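Local coordinates for protein prokaryotic transcription elongation factor GreA/GreB (Nitrosomonas europaea, PDB 2PN0) that probably binds RNA polymerase, as a member of the Rnk branch of the GreA/GreB family of transcription elongation factors, at residues S12-D15 with A16-E20; N29-P32 with G33-D36. All coordinates share one frame; numbering follows the deposited sequence. Where two conformers were deposited one is given.

Interaction 1: residues S12-D15 with A16-E20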
loop_
_atom_site.group_PDB
_atom_site.type_symbol
_atom_site.label_atom_id
_atom_site.label_comp_id
_atom_site.label_asym_id
_atom_site.label_seq_id
_atom_site.Cartn_x
_atom_site.Cartn_y
_atom_site.Cartn_z
ATOM N N SER A 12 -14.322 12.492 -12.110
ATOM C CA SER A 12 -15.051 12.541 -13.363
ATOM C C SER A 12 -16.197 11.546 -13.283
ATOM O O SER A 12 -16.164 10.602 -12.468
ATOM C CB SER A 12 -14.151 12.209 -14.557
ATOM O OG SER A 12 -13.938 10.815 -14.660
ATOM N N SER A 13 -17.189 11.771 -14.137
ATOM C CA SER A 13 -18.350 10.890 -14.247
ATOM C C SER A 13 -17.918 9.458 -14.573
ATOM O O SER A 13 -18.441 8.499 -13.994
ATOM C CB SER A 13 -19.305 11.414 -15.321
ATOM O OG SER A 13 -20.577 10.795 -15.227
ATOM N N LEU A 14 -16.975 9.341 -15.512
ATOM C CA LEU A 14 -16.397 8.078 -15.953
ATOM C C LEU A 14 -15.785 7.329 -14.793
ATOM O O LEU A 14 -16.070 6.150 -14.587
ATOM C CB LEU A 14 -15.315 8.347 -17.004
ATOM C CG LEU A 14 -14.552 7.210 -17.698
ATOM C CD1 LEU A 14 -15.471 6.055 -18.116
ATOM C CD2 LEU A 14 -13.794 7.743 -18.912
ATOM N N ASP A 15 -14.927 7.994 -14.032
ATOM C CA ASP A 15 -14.315 7.323 -12.889
ATOM C C ASP A 15 -15.277 6.951 -11.770
ATOM O O ASP A 15 -15.138 5.874 -11.195
ATOM C CB ASP A 15 -13.045 8.035 -12.415
ATOM C CG ASP A 15 -11.991 8.105 -13.518
ATOM O OD1 ASP A 15 -11.724 7.065 -14.185
ATOM O OD2 ASP A 15 -11.447 9.194 -13.754
ATOM N N ALA A 16 -16.259 7.808 -11.485
ATOM C CA ALA A 16 -17.308 7.484 -10.489
ATOM C C ALA A 16 -18.016 6.202 -10.879
ATOM O O ALA A 16 -18.222 5.302 -10.050
ATOM C CB ALA A 16 -18.342 8.621 -10.359
ATOM N N GLU A 17 -18.376 6.129 -12.154
ATOM C CA GLU A 17 -19.112 4.988 -12.678
ATOM C C GLU A 17 -18.294 3.707 -12.618
ATOM O O GLU A 17 -18.803 2.673 -12.167
ATOM C CB GLU A 17 -19.518 5.243 -14.127
ATOM C CG GLU A 17 -20.304 4.102 -14.734
ATOM C CD GLU A 17 -20.949 4.482 -16.059
ATOM O OE1 GLU A 17 -21.079 5.699 -16.352
ATOM O OE2 GLU A 17 -21.331 3.561 -16.808
ATOM N N ARG A 18 -17.071 3.758 -13.152
ATOM C CA ARG A 18 -16.159 2.598 -13.168
ATOM C C ARG A 18 -15.872 2.114 -11.751
ATOM O O ARG A 18 -15.912 0.912 -11.471
ATOM C CB ARG A 18 -14.828 2.941 -13.851
ATOM C CG ARG A 18 -14.880 3.160 -15.363
ATOM C CD ARG A 18 -13.462 3.197 -15.985
ATOM N NE ARG A 18 -12.606 2.146 -15.426
ATOM C CZ ARG A 18 -12.498 0.915 -15.912
ATOM N NH1 ARG A 18 -13.179 0.565 -16.996
ATOM N NH2 ARG A 18 -11.705 0.027 -15.316
ATOM N N LEU A 19 -15.545 3.051 -10.851
ATOM C CA LEU A 19 -15.299 2.635 -9.457
ATOM C C LEU A 19 -16.525 1.985 -8.810
ATOM O O LEU A 19 -16.382 1.004 -8.060
ATOM C CB LEU A 19 -14.810 3.803 -8.613
ATOM C CG LEU A 19 -13.417 4.244 -8.989
ATOM C CD1 LEU A 19 -13.128 5.593 -8.318
ATOM C CD2 LEU A 19 -12.359 3.171 -8.557
ATOM N N GLU A 20 -17.729 2.511 -9.086
ATOM C CA GLU A 20 -18.937 1.928 -8.512
ATOM C C GLU A 20 -19.101 0.494 -9.004
ATOM O O GLU A 20 -19.408 -0.407 -8.215
ATOM C CB GLU A 20 -20.186 2.763 -8.826
ATOM C CG GLU A 20 -21.513 2.106 -8.397
ATOM C CD GLU A 20 -21.717 2.036 -6.882
ATOM O OE1 GLU A 20 -20.983 2.721 -6.130
ATOM O OE2 GLU A 20 -22.625 1.287 -6.431
#

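Interaction 2: residues N29-P32 with G33-D36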
loop_
_atom_site.group_PDB
_atom_site.type_symbol
_atom_site.label_atom_id
_atom_site.label_comp_id
_atom_site.label_asym_id
_atom_site.label_seq_id
_atom_site.Cartn_x
_atom_site.Cartn_y
_atom_site.Cartn_z
ATOM N N ASN A 29 -15.416 -8.502 -1.172
ATOM C CA ASN A 29 -13.997 -8.291 -0.853
ATOM C C ASN A 29 -13.768 -7.143 0.138
ATOM O O ASN A 29 -13.770 -5.970 -0.228
ATOM C CB ASN A 29 -13.165 -8.167 -2.137
ATOM C CG ASN A 29 -13.177 -9.472 -2.954
ATOM O OD1 ASN A 29 -13.906 -9.599 -3.952
ATOM N ND2 ASN A 29 -12.411 -10.466 -2.495
ATOM N N ALA A 30 -13.593 -7.503 1.408
ATOM C CA ALA A 30 -13.450 -6.515 2.465
ATOM C C ALA A 30 -11.994 -6.061 2.558
ATOM O O ALA A 30 -11.252 -6.474 3.463
ATOM C CB ALA A 30 -13.947 -7.086 3.804
ATOM N N PHE A 31 -11.577 -5.212 1.619
ATOM C CA PHE A 31 -10.180 -4.738 1.575
ATOM C C PHE A 31 -10.017 -3.558 2.554
ATOM O O PHE A 31 -11.010 -2.871 2.881
ATOM C CB PHE A 31 -9.718 -4.381 0.148
ATOM C CG PHE A 31 -10.538 -3.280 -0.517
ATOM C CD1 PHE A 31 -10.228 -1.943 -0.325
ATOM C CD2 PHE A 31 -11.622 -3.604 -1.327
ATOM C CE1 PHE A 31 -10.972 -0.940 -0.937
ATOM C CE2 PHE A 31 -12.378 -2.593 -1.942
ATOM C CZ PHE A 31 -12.043 -1.269 -1.734
ATOM N N PRO A 32 -8.796 -3.329 3.040
ATOM C CA PRO A 32 -8.656 -2.296 4.077
ATOM C C PRO A 32 -9.066 -0.920 3.570
ATOM O O PRO A 32 -8.696 -0.530 2.459
ATOM C CB PRO A 32 -7.159 -2.321 4.406
ATOM C CG PRO A 32 -6.485 -3.024 3.196
ATOM C CD PRO A 32 -7.519 -4.014 2.731
ATOM N N GLY A 33 -9.852 -0.200 4.362
ATOM C CA GLY A 33 -10.265 1.156 3.969
ATOM C C GLY A 33 -11.434 1.182 2.989
ATOM O O GLY A 33 -11.843 2.273 2.533
ATOM N N ARG A 34 -12.022 0.023 2.676
ATOM C CA ARG A 34 -13.139 0.004 1.715
ATOM C C ARG A 34 -14.277 0.896 2.147
ATOM O O ARG A 34 -14.805 1.689 1.337
ATOM C CB ARG A 34 -13.671 -1.416 1.536
ATOM C CG ARG A 34 -14.927 -1.497 0.668
ATOM C CD ARG A 34 -15.371 -2.927 0.470
ATOM N NE ARG A 34 -16.515 -2.899 -0.425
ATOM C CZ ARG A 34 -16.635 -3.562 -1.576
ATOM N NH1 ARG A 34 -15.699 -4.419 -1.980
ATOM N NH2 ARG A 34 -17.743 -3.393 -2.299
ATOM N N ASP A 35 -14.669 0.769 3.426
ATOM C CA ASP A 35 -15.802 1.551 3.955
ATOM C C ASP A 35 -15.527 3.038 3.741
ATOM O O ASP A 35 -16.430 3.810 3.394
ATOM C CB ASP A 35 -16.033 1.283 5.449
ATOM C CG ASP A 35 -16.527 -0.128 5.730
ATOM O OD1 ASP A 35 -16.927 -0.826 4.790
ATOM O OD2 ASP A 35 -16.552 -0.524 6.908
ATOM N N ASP A 36 -14.269 3.423 3.917
ATOM C CA ASP A 36 -13.866 4.836 3.867
ATOM C C ASP A 36 -13.816 5.353 2.429
ATOM O O ASP A 36 -14.236 6.482 2.159
ATOM C CB ASP A 36 -12.487 4.985 4.535
ATOM C CG ASP A 36 -12.471 4.383 5.938
ATOM O OD1 ASP A 36 -13.091 4.966 6.860
ATOM O OD2 ASP A 36 -11.790 3.351 6.124
#

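Interaction 1: residues S12-D15 with A16-E20
L14 and R18 lie side by side on the first turns of helix 13-25 and point the same way. In the conformer given for R18, its CG is 4.0 Å from CD1 of L14, a loose aliphatic contact. The R18 chain then bends at chi3, and its guanidinium makes a cation-pi contact with Y80. The backbone bonds of the first turns are regular. A16 N donates to S12 O at 3.0 Å, E17 N to S13 O, R18 N to L14 O, and L19 N to D15 O at 2.9 Å. The D15 carbonyl oxygen also packs against the L19 side chain, with CG of L19 at 3.2 Å. The first N-H groups of a helix have no helical carbonyl one turn back. That of D15 is taken up by the side chain of S12, N to OG 3.1 Å and nearly straight at 171°. CG of D15 stands anti to its carbonyl carbon (chi1 -60°), which turns the carboxylate back towards the cap. OD2 is 3.1 Å from S12 OG, at best a weak bond. OD1 is hydrogen-bonded to the hydroxyl of Y80. The arrangement is a serine N-cap, in which a side-chain oxygen of the residue before the helix accepts an N-H of the first turn.

Interaction 2: residues N29-P32 with G33-D36
Different first torsions bring F31 and R34 together. CG of F31 sits between its backbone N and carbonyl carbon (chi1 60°), and this places the ring over the start of the R34 side chain. R34 has CG anti to its own N and stays extended as far as NE, which carries it past the ring towards N29. CB of R34 lies under the centre of one ring face, 3.7 Å from the centroid, a CH-pi contact. Further out, NH1 passes CE2 of F31 at 3.8 Å. Ring and guanidinium planes are 50° apart, so the two groups do not stack flat. NH1 then donates to N29 O at 3.0 Å. This bond is bent, 147° at the hydrogen, and the oxygen lies somewhat out of the guanidinium plane. The backbone closes a type II turn from F31 to R34, with R34 N to F31 O at 3.1 Å. G33 takes the positive phi of this turn, where a side chain would run into P32 O. It is also the N-cap residue of helix 34-42. NH2 of R34 donates to L23 O, NH1 also to L26 O, and NE forms a salt bridge with E38. With an alanine in place of R34, the carbonyls of N29, L23 and L26 would probably lack this donor and E38 its salt-bridge partner. With several acceptors and one carboxylate around it, the guanidinium is likely to be fixed in rotation, its charge probably partly offset by E38.

Both contacts are local and open helices: interaction 1 begins helix 13-25, interaction 2 begins helix 34-42. Both belong to the N-terminal Rnk part of the chain. Their centres are about 18 Å apart and they do not touch. In interaction 1, S12 and L19 are buried, while S13, L14 and E17 are exposed. S13 and A16 rest on V46 of strand 45-47, and no other chain of the assembly reaches its segments. In interaction 2, F31 and P32 are buried, and they pack on G88 and F74 of the second subunit. The chemistry differs accordingly. A serine side chain caps the first helix, whereas a glycine in a tight turn precedes the second. There an arginine ties the turn back to the end of helix 13-25.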